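Local coordinates for transcriptional regulator, SorC family (PDB 2O0M), which probably binds a sugar-type effector through its C-terminal domain and, as a SorC family regulator, DNA to control transcription, at residues Leu247-Ala250 against Ala251-Met255. Sequence-based numbering, arbitrary orientation.
Sequences LHMA and ARRKM. With PO4 (phosphate ion), chain B.
The side chains of selenomethionine M249 and R252, one helical turn apart, lie side by side and point the same way, with M249 SE 3.5 Å from R252 NH2. The bend of M249 at chi2 (-60°) sets the selenium there, beside the anion that R252 grips, with M249 SE 3.7 Å from phosphate O3. R252 runs on to this phosphate ion, probably from the crystallisation liquor, and meets it edge-on, with phosphorus in the guanidinium plane. The paired bonds go from NH1 to O4 (2.8 Å, almost straight at 176°) and from NH2 to O3 (3.0 Å). K312 and T153 hold the same ion. Behind this first shell, E182 bridges both arginines through their NE atoms, while R253 has a second carboxylate in E271.

The helix end supplies the scaffold. R252 N bonds to H248 O and R253 N to M249 O; then K254 takes a positive phi (55°), and two bonds run back into the last turn, K254 N to A251 O (3.1 Å) and M255 N to A250 O (3.0 Å), a Schellman motif. That turn lets M255 fold back over A250, its side chain laying SE 3.6 Å from A250 CB, on the side where A250 packs against M260 and L263 of helix 257-265.

R252 lies between E182 and the phosphate, while R253 is held by E182 and E271, so their positive charge is probably well balanced and R252 held in orientation. The chemistry is that of an anion site, consistent with recognition of a phosphorylated effector, though the ion alone does not establish this.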
loop_
_atom_site.group_PDB
_atom_site.type_symbol
_atom_site.label_atom_id
_atom_site.label_comp_id
_atom_site.label_asym_id
_atom_site.label_seq_id
_atom_site.Cartn_x
_atom_site.Cartn_y
_atom_site.Cartn_z
ATOM N N LEU A 247 -12.282 -8.861 4.873
ATOM C CA LEU A 247 -13.676 -8.530 5.185
ATOM C C LEU A 247 -13.802 -7.175 5.870
ATOM O O LEU A 247 -14.747 -6.425 5.609
ATOM C CB LEU A 247 -14.348 -9.648 5.989
ATOM C CG LEU A 247 -14.405 -10.982 5.230
ATOM C CD1 LEU A 247 -15.248 -11.985 6.000
ATOM C CD2 LEU A 247 -14.980 -10.829 3.814
ATOM N N HIS A 248 -12.841 -6.859 6.737
ATOM C CA HIS A 248 -12.770 -5.546 7.370
ATOM C C HIS A 248 -12.660 -4.436 6.321
ATOM O O HIS A 248 -13.349 -3.419 6.422
ATOM C CB HIS A 248 -11.578 -5.492 8.333
ATOM C CG HIS A 248 -11.638 -4.359 9.313
ATOM N ND1 HIS A 248 -10.920 -3.195 9.149
ATOM C CD2 HIS A 248 -12.310 -4.226 10.481
ATOM C CE1 HIS A 248 -11.164 -2.383 10.164
ATOM N NE2 HIS A 248 -12.000 -2.987 10.989
HETATM N N MSE A 249 -11.821 -4.644 5.302
HETATM C CA MSE A 249 -11.687 -3.685 4.198
HETATM C C MSE A 249 -12.990 -3.522 3.449
HETATM O O MSE A 249 -13.399 -2.410 3.153
HETATM C CB MSE A 249 -10.613 -4.109 3.170
HETATM C CG MSE A 249 -9.187 -4.043 3.619
HETATM SE SE MSE A 249 -8.564 -2.280 4.173
HETATM C CE MSE A 249 -9.648 -1.278 3.328
ATOM N N ALA A 250 -13.645 -4.635 3.143
ATOM C CA ALA A 250 -14.893 -4.597 2.395
ATOM C C ALA A 250 -15.978 -3.802 3.124
ATOM O O ALA A 250 -16.711 -3.027 2.511
ATOM C CB ALA A 250 -15.374 -6.018 2.090
ATOM N N ALA A 251 -16.071 -3.988 4.437
ATOM C CA ALA A 251 -17.033 -3.243 5.242
ATOM C C ALA A 251 -16.666 -1.762 5.349
ATOM O O ALA A 251 -17.522 -0.884 5.183
ATOM C CB ALA A 251 -17.128 -3.849 6.626
ATOM N N ARG A 252 -15.397 -1.482 5.627
ATOM C CA ARG A 252 -14.973 -0.093 5.809
ATOM C C ARG A 252 -15.194 0.735 4.543
ATOM O O ARG A 252 -15.604 1.907 4.612
ATOM C CB ARG A 252 -13.508 -0.001 6.224
ATOM C CG ARG A 252 -13.117 1.389 6.632
ATOM C CD ARG A 252 -11.744 1.406 7.259
ATOM N NE ARG A 252 -10.692 1.299 6.256
ATOM C CZ ARG A 252 -9.434 0.962 6.524
ATOM N NH1 ARG A 252 -9.048 0.665 7.775
ATOM N NH2 ARG A 252 -8.551 0.920 5.545
ATOM N N ARG A 253 -14.884 0.116 3.407
ATOM C CA ARG A 253 -15.025 0.743 2.083
ATOM C C ARG A 253 -16.452 0.733 1.542
ATOM O O ARG A 253 -16.695 1.166 0.411
ATOM C CB ARG A 253 -14.094 0.049 1.088
ATOM C CG ARG A 253 -12.605 0.280 1.398
ATOM C CD ARG A 253 -11.754 -0.600 0.508
ATOM N NE ARG A 253 -10.310 -0.422 0.695
ATOM C CZ ARG A 253 -9.406 -1.102 -0.005
ATOM N NH1 ARG A 253 -9.813 -1.982 -0.918
ATOM N NH2 ARG A 253 -8.108 -0.898 0.198
ATOM N N LYS A 254 -17.389 0.237 2.343
ATOM C CA LYS A 254 -18.811 0.233 1.988
ATOM C C LYS A 254 -19.060 -0.451 0.641
ATOM O O LYS A 254 -19.784 0.065 -0.233
ATOM C CB LYS A 254 -19.379 1.658 2.024
ATOM C CG LYS A 254 -19.160 2.341 3.365
ATOM C CD LYS A 254 -19.869 3.679 3.470
ATOM C CE LYS A 254 -19.553 4.359 4.794
ATOM N NZ LYS A 254 -19.908 3.531 5.989
HETATM N N MSE A 255 -18.465 -1.630 0.489
HETATM C CA MSE A 255 -18.684 -2.441 -0.696
HETATM C C MSE A 255 -20.145 -2.897 -0.709
HETATM O O MSE A 255 -20.814 -2.905 0.324
HETATM C CB MSE A 255 -17.712 -3.623 -0.736
HETATM C CG MSE A 255 -16.265 -3.182 -0.867
HETATM SE SE MSE A 255 -15.034 -4.653 -1.176
HETATM C CE MSE A 255 -15.469 -4.886 -2.946
HETATM P P PO4 B . -5.377 -0.698 7.264
HETATM O O1 PO4 B . -5.422 -2.160 7.517
HETATM O O2 PO4 B . -4.031 -0.118 7.493
HETATM O O3 PO4 B . -5.914 -0.410 5.897
HETATM O O4 PO4 B . -6.352 -0.026 8.182
HETATM O O HOH W 1 -18.979 -4.432 2.352
#